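Local coordinates for protein methylmalonyl-CoA carboxyltransferase 12S subunit (Propionibacterium freudenreichii, PDB 1ON3) that transfers the carboxyl group of methylmalonyl-CoA to the biotin of the 1.3S subunit, as the hexameric 12S core of the transcarboxylase complex, at residues 79-87 with 99-107; 309-320 with 342-353. All coordinates share one frame; numbering follows the deposited sequence.

Contact 1: 79-87 with 99-107. With MCA (methylmalonyl-coenzyme A), chain T.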
loop_
_atom_site.group_PDB
_atom_site.type_symbol
_atom_site.label_atom_id
_atom_site.label_comp_id
_atom_site.label_asym_id
_atom_site.label_seq_id
_atom_site.Cartn_x
_atom_site.Cartn_y
_atom_site.Cartn_z
ATOM N N VAL E 79 0.202 49.871 -13.532
ATOM C CA VAL E 79 1.009 49.011 -14.397
ATOM C C VAL E 79 1.987 48.380 -13.406
ATOM O O VAL E 79 2.824 49.074 -12.823
ATOM C CB VAL E 79 1.799 49.827 -15.443
ATOM C CG1 VAL E 79 2.789 48.922 -16.165
ATOM C CG2 VAL E 79 0.838 50.453 -16.457
ATOM N N VAL E 80 1.873 47.072 -13.211
ATOM C CA VAL E 80 2.708 46.359 -12.242
ATOM C C VAL E 80 3.366 45.154 -12.911
ATOM O O VAL E 80 2.869 44.032 -12.806
ATOM C CB VAL E 80 1.818 45.877 -11.065
ATOM C CG1 VAL E 80 2.659 45.442 -9.888
ATOM C CG2 VAL E 80 0.859 46.986 -10.656
ATOM N N PRO E 81 4.505 45.369 -13.591
ATOM C CA PRO E 81 5.242 44.305 -14.292
ATOM C C PRO E 81 5.414 42.999 -13.494
ATOM O O PRO E 81 5.956 43.012 -12.385
ATOM C CB PRO E 81 6.585 44.965 -14.603
ATOM C CG PRO E 81 6.218 46.423 -14.774
ATOM C CD PRO E 81 5.243 46.649 -13.639
ATOM N N ALA E 82 4.960 41.885 -14.076
ATOM C CA ALA E 82 5.056 40.553 -13.464
ATOM C C ALA E 82 4.387 40.480 -12.095
ATOM O O ALA E 82 4.544 39.493 -11.358
ATOM C CB ALA E 82 6.533 40.148 -13.341
ATOM N N ASP E 83 3.592 41.502 -11.804
ATOM C CA ASP E 83 2.926 41.695 -10.516
ATOM C C ASP E 83 3.943 41.718 -9.370
ATOM O O ASP E 83 3.628 41.385 -8.223
ATOM C CB ASP E 83 1.839 40.668 -10.193
ATOM C CG ASP E 83 0.791 41.265 -9.271
ATOM O OD1 ASP E 83 0.148 40.570 -8.458
ATOM O OD2 ASP E 83 0.627 42.494 -9.376
ATOM N N GLY E 84 5.164 42.127 -9.693
ATOM C CA GLY E 84 6.192 42.242 -8.682
ATOM C C GLY E 84 6.987 41.005 -8.298
ATOM O O GLY E 84 7.717 41.060 -7.319
ATOM N N VAL E 85 6.841 39.893 -9.018
ATOM C CA VAL E 85 7.645 38.710 -8.697
ATOM C C VAL E 85 8.070 37.983 -9.974
ATOM O O VAL E 85 7.291 37.852 -10.924
ATOM C CB VAL E 85 6.889 37.725 -7.762
ATOM C CG1 VAL E 85 5.830 36.942 -8.550
ATOM C CG2 VAL E 85 7.896 36.757 -7.097
ATOM N N VAL E 86 9.325 37.550 -10.011
ATOM C CA VAL E 86 9.862 36.836 -11.170
ATOM C C VAL E 86 9.948 35.380 -10.749
ATOM O O VAL E 86 10.636 35.057 -9.784
ATOM C CB VAL E 86 11.262 37.363 -11.554
ATOM C CG1 VAL E 86 11.743 36.680 -12.839
ATOM C CG2 VAL E 86 11.207 38.877 -11.754
ATOM N N THR E 87 9.241 34.518 -11.474
ATOM C CA THR E 87 9.169 33.100 -11.152
ATOM C C THR E 87 9.514 32.184 -12.322
ATOM O O THR E 87 9.227 32.487 -13.485
ATOM C CB THR E 87 7.757 32.736 -10.687
ATOM O OG1 THR E 87 6.832 33.031 -11.738
ATOM C CG2 THR E 87 7.360 33.540 -9.438
ATOM N N ALA E 99 12.292 28.744 -8.631
ATOM C CA ALA E 99 12.607 29.909 -7.803
ATOM C C ALA E 99 11.670 31.085 -8.026
ATOM O O ALA E 99 11.006 31.176 -9.063
ATOM C CB ALA E 99 14.043 30.348 -8.084
ATOM N N ALA E 100 11.620 31.971 -7.033
ATOM C CA ALA E 100 10.805 33.179 -7.097
ATOM C C ALA E 100 11.686 34.317 -6.601
ATOM O O ALA E 100 12.544 34.125 -5.732
ATOM C CB ALA E 100 9.577 33.043 -6.218
ATOM N N SER E 101 11.485 35.511 -7.142
ATOM C CA SER E 101 12.318 36.634 -6.734
ATOM C C SER E 101 11.456 37.888 -6.754
ATOM O O SER E 101 11.006 38.313 -7.816
ATOM C CB SER E 101 13.505 36.755 -7.698
ATOM O OG SER E 101 14.472 37.689 -7.257
ATOM N N GLN E 102 11.206 38.455 -5.579
ATOM C CA GLN E 102 10.376 39.655 -5.475
ATOM C C GLN E 102 11.095 40.882 -5.994
ATOM O O GLN E 102 12.300 41.060 -5.777
ATOM C CB GLN E 102 9.936 39.885 -4.022
ATOM C CG GLN E 102 8.849 38.923 -3.570
ATOM C CD GLN E 102 8.386 39.171 -2.146
ATOM O OE1 GLN E 102 9.201 39.296 -1.238
ATOM N NE2 GLN E 102 7.070 39.221 -1.944
ATOM N N ASP E 103 10.329 41.735 -6.671
ATOM C CA ASP E 103 10.859 42.949 -7.264
ATOM C C ASP E 103 10.382 44.158 -6.466
ATOM O O ASP E 103 9.262 44.651 -6.656
ATOM C CB ASP E 103 10.388 43.059 -8.717
ATOM C CG ASP E 103 11.041 44.206 -9.452
ATOM O OD1 ASP E 103 11.747 45.002 -8.806
ATOM O OD2 ASP E 103 10.842 44.313 -10.678
ATOM N N PHE E 104 11.242 44.623 -5.565
ATOM C CA PHE E 104 10.930 45.775 -4.735
ATOM C C PHE E 104 10.685 47.064 -5.544
ATOM O O PHE E 104 10.010 47.970 -5.061
ATOM C CB PHE E 104 12.065 46.019 -3.738
ATOM C CG PHE E 104 11.753 47.080 -2.723
ATOM C CD1 PHE E 104 10.904 46.806 -1.654
ATOM C CD2 PHE E 104 12.259 48.373 -2.869
ATOM C CE1 PHE E 104 10.554 47.790 -0.748
ATOM C CE2 PHE E 104 11.913 49.374 -1.965
ATOM C CZ PHE E 104 11.057 49.081 -0.902
ATOM N N THR E 105 11.233 47.160 -6.754
ATOM C CA THR E 105 11.036 48.367 -7.577
ATOM C C THR E 105 9.602 48.491 -8.086
ATOM O O THR E 105 9.219 49.516 -8.656
ATOM C CB THR E 105 11.970 48.398 -8.819
ATOM O OG1 THR E 105 11.525 47.439 -9.790
ATOM C CG2 THR E 105 13.407 48.095 -8.415
ATOM N N VAL E 106 8.811 47.443 -7.879
ATOM C CA VAL E 106 7.424 47.446 -8.315
ATOM C C VAL E 106 6.493 47.493 -7.101
ATOM O O VAL E 106 6.285 46.490 -6.414
ATOM C CB VAL E 106 7.143 46.205 -9.186
ATOM C CG1 VAL E 106 5.666 46.084 -9.469
ATOM C CG2 VAL E 106 7.937 46.317 -10.492
ATOM N N MET E 107 5.952 48.677 -6.827
ATOM C CA MET E 107 5.056 48.867 -5.689
ATOM C C MET E 107 5.656 48.308 -4.389
ATOM O O MET E 107 4.985 47.626 -3.607
ATOM C CB MET E 107 3.696 48.222 -5.974
ATOM C CG MET E 107 2.835 48.971 -7.004
ATOM S SD MET E 107 1.105 48.365 -7.105
ATOM C CE MET E 107 0.349 49.063 -5.611
HETATM C C8 MCA T . 5.358 49.392 0.572
HETATM N N9 MCA T . 4.617 49.968 -0.465
HETATM C C4 MCA T . 3.385 49.340 -0.397
HETATM C C5 MCA T . 3.484 48.428 0.680
HETATM N N7 MCA T . 4.732 48.481 1.273
HETATM N N3 MCA T . 2.267 49.540 -1.207
HETATM C C2 MCA T . 1.209 48.732 -0.848
HETATM N N1 MCA T . 1.190 47.812 0.175
HETATM C C6 MCA T . 2.321 47.629 0.967
HETATM N N6 MCA T . 2.259 46.721 1.946
HETATM C "C1'" MCA T . 4.927 50.921 -1.387
HETATM C "C2'" MCA T . 5.078 52.272 -0.681
HETATM O "O2'" MCA T . 3.841 52.913 -0.540
HETATM C "C3'" MCA T . 6.089 52.959 -1.566
HETATM O "O3'" MCA T . 5.416 53.630 -2.617
HETATM C "C4'" MCA T . 7.017 51.847 -2.091
HETATM O "O4'" MCA T . 6.198 50.622 -1.967
HETATM C "C5'" MCA T . 8.340 51.542 -1.282
HETATM O "O5'" MCA T . 8.359 52.278 -0.327
HETATM P P1 MCA T . 8.969 53.212 0.499
HETATM O O11 MCA T . 8.184 53.673 1.521
HETATM O O12 MCA T . 9.244 54.037 -0.515
HETATM O O6 MCA T . 10.267 52.646 1.322
HETATM P P2 MCA T . 11.239 52.225 2.129
HETATM O O21 MCA T . 11.275 53.527 2.601
HETATM O O22 MCA T . 12.315 51.462 1.636
HETATM O O7 MCA T . 10.450 51.387 3.244
HETATM C CPB MCA T . 9.776 50.418 3.020
HETATM C CPA MCA T . 8.959 49.610 4.013
HETATM C CP7 MCA T . 7.742 50.563 4.001
HETATM C CP9 MCA T . 9.712 49.324 5.334
HETATM C CP8 MCA T . 8.643 48.246 3.351
HETATM O OP3 MCA T . 7.224 50.709 2.881
HETATM C CP6 MCA T . 6.588 50.302 4.785
HETATM O OP2 MCA T . 6.752 50.127 6.048
HETATM N NP2 MCA T . 5.262 50.201 4.140
HETATM C CP5 MCA T . 4.366 49.310 4.798
HETATM C CP4 MCA T . 4.275 48.124 5.592
HETATM C CP3 MCA T . 3.059 47.410 5.939
HETATM O OP1 MCA T . 2.228 48.332 6.490
HETATM N NP1 MCA T . 2.565 46.030 5.855
HETATM C CP2 MCA T . 1.226 45.918 6.361
HETATM C CP1 MCA T . 0.779 44.550 6.067
HETATM P P3 MCA T . 5.703 54.681 -3.853
HETATM O O31 MCA T . 5.987 55.736 -2.828
HETATM O O32 MCA T . 4.402 54.910 -4.565
HETATM O O33 MCA T . 6.897 54.473 -4.749
HETATM S S MCA T . -0.637 44.173 6.515
HETATM C CS1 MCA T . -0.159 42.752 5.859
HETATM O OS1 MCA T . 0.891 42.338 5.291
HETATM C CS2 MCA T . -0.400 41.726 6.786
HETATM C CS3 MCA T . -1.208 40.748 6.404
HETATM C CS4 MCA T . 0.115 41.324 8.200
HETATM O OS4 MCA T . -0.563 40.641 8.970
HETATM O OS5 MCA T . 1.230 41.744 8.480
HETATM O O HOH W 1 8.805 42.694 -11.741
#
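Val86 and Ser101 form a hydrogen-bonded antiparallel pair in the hairpin of strands 85-92 and 95-102, with Val86 N giving to Ser101 O at 2.9 Å and Ser101 N returning to Val86 O at 2.8 Å. Past the non-hydrogen-bonded pair Val85-Gln102, Asp103 N still bonds Gly84 O (2.8 Å), just where the strands end.

Polar side-chain chemistry gathers on Asp103. Its OD1 takes two bonds from one face of the carboxylate, from Thr105 OG1 at 2.6 Å and from Thr105 N, the latter closing an Asx turn. The other oxygen, OD2, is bridged by a water to Pro81 O across the contact.

Apolar contacts flank these bonds. Val106 lays CG1 against Gly84 CA (4.0 Å) and CG2, more loosely, against Pro81 CD, while Met107, stretched at chi2 (-169°), carries SD out to Val80 CG2 at 3.8 Å. On the sheet face of Val85 and Thr87, both side chains touch Ala100 CB.

The turn sets Phe104, by its ring (CZ 3.7 Å from C5' of methylmalonyl-CoA), and Met107 just after it, by its backbone carbonyl carbon, against the coenzyme, so the loop leaving strand 95-102 forms part of the pocket wall.

Contact 2: 309-320 with 342-353; sequences KAGYATNLVTAF and LDINASDKAAEF
Strand 316-320 and helix 344-353 run nearly parallel, their axes 19° apart and 8.7 Å at closest approach, with the turns of 309-316 arching over the helix. Into this arch Lys349 sends a fully extended chain, CG anti to the backbone N (chi1 179°), and its ammonium is gripped by backbone carbonyls: Lys349 NZ lies 2.7 Å from Tyr312 O and equally near Leu316 O, each met almost end-on, while Lys309 O is approached from above its plane. A weak bond to Ala313 O and a water shared with Thr318 N are added to these. An alanine in place of Lys349 would probably leave these carbonyls without their common donor and free the turns to shift.

At the helix start, the N-cap Asp343 accepts Ala346 N and Asn315 ND2 on opposite faces of OD1, the latter at 3.0 Å; Asn315 ND2 also bonds Cys341 O. Lys309 NZ makes a salt bridge with Glu352 OE1 (3.0 Å), an oxygen that His235 also binds. Farther along, Thr318 CB sits over one face of Phe353, a CH-pi contact, and the Phe353 edge meets the face of Phe320 with planes at 53°.

Helix 344-359 thus lies over the sheet, Phe353 also reaching Val308 of strand 305-308 and Val331 of strand 326-333, with helix 384-397 against it and Arg386 of the second subunit salt-bridged to Asp348.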
loop_
_atom_site.group_PDB
_atom_site.type_symbol
_atom_site.label_atom_id
_atom_site.label_comp_id
_atom_site.label_asym_id
_atom_site.label_seq_id
_atom_site.Cartn_x
_atom_site.Cartn_y
_atom_site.Cartn_z
ATOM N N LYS E 309 22.973 28.377 11.927
ATOM C CA LYS E 309 22.699 29.184 13.126
ATOM C C LYS E 309 23.988 29.373 13.939
ATOM O O LYS E 309 23.994 29.251 15.167
ATOM C CB LYS E 309 21.606 28.530 13.987
ATOM C CG LYS E 309 20.208 28.869 13.464
ATOM C CD LYS E 309 19.050 28.249 14.234
ATOM C CE LYS E 309 17.729 28.800 13.651
ATOM N NZ LYS E 309 16.494 28.225 14.245
ATOM N N ALA E 310 25.073 29.689 13.233
ATOM C CA ALA E 310 26.382 29.874 13.868
ATOM C C ALA E 310 26.426 30.928 14.964
ATOM O O ALA E 310 27.243 30.827 15.879
ATOM C CB ALA E 310 27.428 30.205 12.821
ATOM N N GLY E 311 25.574 31.942 14.858
ATOM C CA GLY E 311 25.557 32.997 15.856
ATOM C C GLY E 311 24.468 32.903 16.904
ATOM O O GLY E 311 24.311 33.820 17.709
ATOM N N TYR E 312 23.712 31.808 16.897
ATOM C CA TYR E 312 22.629 31.604 17.862
ATOM C C TYR E 312 22.961 30.417 18.768
ATOM O O TYR E 312 23.495 29.421 18.298
ATOM C CB TYR E 312 21.319 31.297 17.125
ATOM C CG TYR E 312 20.103 31.171 18.023
ATOM C CD1 TYR E 312 19.600 32.276 18.705
ATOM C CD2 TYR E 312 19.444 29.949 18.175
ATOM C CE1 TYR E 312 18.471 32.173 19.514
ATOM C CE2 TYR E 312 18.309 29.834 18.982
ATOM C CZ TYR E 312 17.831 30.956 19.644
ATOM O OH TYR E 312 16.710 30.877 20.424
ATOM N N ALA E 313 22.652 30.532 20.060
ATOM C CA ALA E 313 22.878 29.440 21.018
ATOM C C ALA E 313 24.184 28.729 20.705
ATOM O O ALA E 313 24.202 27.528 20.384
ATOM C CB ALA E 313 21.707 28.450 20.960
ATOM N N THR E 314 25.275 29.484 20.817
ATOM C CA THR E 314 26.606 28.994 20.498
ATOM C C THR E 314 27.144 27.943 21.459
ATOM O O THR E 314 28.280 27.503 21.310
ATOM C CB THR E 314 27.604 30.165 20.390
ATOM O OG1 THR E 314 27.631 30.885 21.631
ATOM C CG2 THR E 314 27.187 31.113 19.260
ATOM N N ASN E 315 26.335 27.567 22.451
ATOM C CA ASN E 315 26.711 26.518 23.397
ATOM C C ASN E 315 26.495 25.164 22.712
ATOM O O ASN E 315 26.841 24.115 23.251
ATOM C CB ASN E 315 25.871 26.605 24.690
ATOM C CG ASN E 315 24.389 26.860 24.434
ATOM O OD1 ASN E 315 24.020 27.716 23.624
ATOM N ND2 ASN E 315 23.531 26.135 25.147
ATOM N N LEU E 316 25.907 25.207 21.518
ATOM C CA LEU E 316 25.668 24.002 20.725
ATOM C C LEU E 316 25.918 24.295 19.254
ATOM O O LEU E 316 25.429 25.281 18.714
ATOM C CB LEU E 316 24.242 23.482 20.892
ATOM C CG LEU E 316 24.083 22.182 20.081
ATOM C CD1 LEU E 316 23.585 21.084 20.972
ATOM C CD2 LEU E 316 23.180 22.396 18.875
ATOM N N VAL E 317 26.676 23.425 18.604
ATOM C CA VAL E 317 26.998 23.596 17.193
ATOM C C VAL E 317 26.183 22.645 16.313
ATOM O O VAL E 317 26.024 21.481 16.654
ATOM C CB VAL E 317 28.505 23.304 16.938
ATOM C CG1 VAL E 317 28.790 23.244 15.453
ATOM C CG2 VAL E 317 29.371 24.377 17.598
ATOM N N THR E 318 25.658 23.157 15.198
ATOM C CA THR E 318 24.916 22.337 14.228
ATOM C C THR E 318 25.558 22.728 12.902
ATOM O O THR E 318 25.617 23.918 12.561
ATOM C CB THR E 318 23.398 22.665 14.174
ATOM O OG1 THR E 318 23.204 24.087 14.067
ATOM C CG2 THR E 318 22.687 22.113 15.411
ATOM N N ALA E 319 26.054 21.742 12.160
ATOM C CA ALA E 319 26.711 22.041 10.897
ATOM C C ALA E 319 26.607 20.923 9.870
ATOM O O ALA E 319 26.576 19.747 10.213
ATOM C CB ALA E 319 28.194 22.352 11.151
ATOM N N PHE E 320 26.554 21.306 8.603
ATOM C CA PHE E 320 26.528 20.324 7.533
ATOM C C PHE E 320 27.987 20.066 7.146
ATOM O O PHE E 320 28.810 20.988 7.128
ATOM C CB PHE E 320 25.788 20.861 6.306
ATOM C CG PHE E 320 24.296 20.849 6.434
ATOM C CD1 PHE E 320 23.566 22.028 6.335
ATOM C CD2 PHE E 320 23.610 19.652 6.614
ATOM C CE1 PHE E 320 22.160 22.010 6.408
ATOM C CE2 PHE E 320 22.219 19.623 6.689
ATOM C CZ PHE E 320 21.491 20.799 6.585
ATOM N N LEU E 342 23.251 22.456 27.792
ATOM C CA LEU E 342 22.161 22.594 26.825
ATOM C C LEU E 342 21.185 23.533 27.530
ATOM O O LEU E 342 21.130 23.543 28.765
ATOM C CB LEU E 342 21.479 21.240 26.552
ATOM C CG LEU E 342 22.239 20.306 25.600
ATOM C CD1 LEU E 342 21.570 18.926 25.571
ATOM C CD2 LEU E 342 22.262 20.919 24.212
ATOM N N ASP E 343 20.463 24.353 26.769
ATOM C CA ASP E 343 19.484 25.267 27.350
ATOM C C ASP E 343 18.274 25.333 26.414
ATOM O O ASP E 343 18.209 24.595 25.431
ATOM C CB ASP E 343 20.099 26.667 27.587
ATOM C CG ASP E 343 20.443 27.422 26.298
ATOM O OD1 ASP E 343 20.622 26.800 25.230
ATOM O OD2 ASP E 343 20.562 28.667 26.366
ATOM N N ILE E 344 17.308 26.181 26.734
ATOM C CA ILE E 344 16.118 26.307 25.894
ATOM C C ILE E 344 16.454 26.599 24.428
ATOM O O ILE E 344 15.977 25.908 23.522
ATOM C CB ILE E 344 15.193 27.440 26.425
ATOM C CG1 ILE E 344 14.601 27.027 27.770
ATOM C CG2 ILE E 344 14.087 27.744 25.419
ATOM C CD1 ILE E 344 13.879 28.173 28.532
ATOM N N ASN E 345 17.264 27.624 24.191
ATOM C CA ASN E 345 17.606 27.994 22.821
ATOM C C ASN E 345 18.382 26.926 22.053
ATOM O O ASN E 345 18.101 26.696 20.876
ATOM C CB ASN E 345 18.360 29.326 22.795
ATOM C CG ASN E 345 17.481 30.498 23.228
ATOM O OD1 ASN E 345 16.283 30.333 23.470
ATOM N ND2 ASN E 345 18.071 31.681 23.323
ATOM N N ALA E 346 19.346 26.275 22.704
ATOM C CA ALA E 346 20.119 25.229 22.033
ATOM C C ALA E 346 19.225 24.022 21.727
ATOM O O ALA E 346 19.409 23.349 20.717
ATOM C CB ALA E 346 21.306 24.813 22.892
ATOM N N SER E 347 18.255 23.743 22.592
ATOM C CA SER E 347 17.338 22.615 22.355
ATOM C C SER E 347 16.561 22.826 21.047
ATOM O O SER E 347 16.382 21.881 20.261
ATOM C CB SER E 347 16.350 22.475 23.523
ATOM O OG SER E 347 17.034 22.117 24.718
ATOM N N ASP E 348 16.085 24.055 20.831
ATOM C CA ASP E 348 15.353 24.393 19.608
ATOM C C ASP E 348 16.286 24.263 18.401
ATOM O O ASP E 348 15.920 23.688 17.369
ATOM C CB ASP E 348 14.839 25.840 19.634
ATOM C CG ASP E 348 13.572 26.026 20.457
ATOM O OD1 ASP E 348 12.784 25.079 20.613
ATOM O OD2 ASP E 348 13.347 27.162 20.914
ATOM N N LYS E 349 17.480 24.836 18.532
ATOM C CA LYS E 349 18.495 24.812 17.470
ATOM C C LYS E 349 18.805 23.381 17.049
ATOM O O LYS E 349 18.850 23.057 15.859
ATOM C CB LYS E 349 19.782 25.488 17.961
ATOM C CG LYS E 349 20.926 25.502 16.950
ATOM C CD LYS E 349 22.139 26.234 17.520
ATOM C CE LYS E 349 23.311 26.291 16.552
ATOM N NZ LYS E 349 24.437 27.154 17.069
ATOM N N ALA E 350 19.003 22.517 18.033
ATOM C CA ALA E 350 19.314 21.120 17.754
ATOM C C ALA E 350 18.139 20.365 17.140
ATOM O O ALA E 350 18.280 19.704 16.105
ATOM C CB ALA E 350 19.773 20.420 19.045
ATOM N N ALA E 351 16.980 20.472 17.775
ATOM C CA ALA E 351 15.781 19.764 17.318
ATOM C C ALA E 351 15.382 20.087 15.881
ATOM O O ALA E 351 15.056 19.182 15.111
ATOM C CB ALA E 351 14.605 20.054 18.271
ATOM N N GLU E 352 15.405 21.371 15.523
ATOM C CA GLU E 352 15.032 21.782 14.169
ATOM C C GLU E 352 15.994 21.146 13.162
ATOM O O GLU E 352 15.565 20.605 12.143
ATOM C CB GLU E 352 15.082 23.311 14.015
ATOM C CG GLU E 352 14.607 23.804 12.611
ATOM C CD GLU E 352 14.875 25.292 12.372
ATOM O OE1 GLU E 352 16.002 25.761 12.645
ATOM O OE2 GLU E 352 13.960 25.994 11.901
ATOM N N PHE E 353 17.291 21.207 13.460
ATOM C CA PHE E 353 18.311 20.647 12.572
ATOM C C PHE E 353 18.109 19.143 12.426
ATOM O O PHE E 353 18.153 18.607 11.317
ATOM C CB PHE E 353 19.710 20.939 13.132
ATOM C CG PHE E 353 20.840 20.579 12.198
ATOM C CD1 PHE E 353 21.041 21.291 11.016
ATOM C CD2 PHE E 353 21.737 19.556 12.524
ATOM C CE1 PHE E 353 22.128 20.996 10.169
ATOM C CE2 PHE E 353 22.828 19.253 11.681
ATOM C CZ PHE E 353 23.020 19.977 10.507
HETATM O O HOH W 2 14.194 28.602 12.859
HETATM O O HOH W 3 22.151 29.634 24.395
HETATM O O HOH W 4 25.904 26.169 14.944
HETATM O O HOH W 5 20.280 24.608 13.749
#

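In the fold
Contacts 1 and 2 follow one another along the chain, one in the N-terminal and one in the C-terminal half of the carboxyltransferase region, with centres 35 Å apart and nearest atoms about 19 Å apart. Their strands hold matching places in two seven-stranded sheets of the same order, in keeping with a duplicated domain: 85-92 and 316-323 are each second in their sheet. Each half also contributes to CoA sites shared between subunits. Contact 1 touches methylmalonyl-CoA directly, which is also hydrogen-bonded by Gly413 N of the second subunit. Contact 2 stands back, the side chain of Leu342 about 10 Å from a bound methylmalonyl-CoA and that of Asn345 about 7 Å from a cadmium ion.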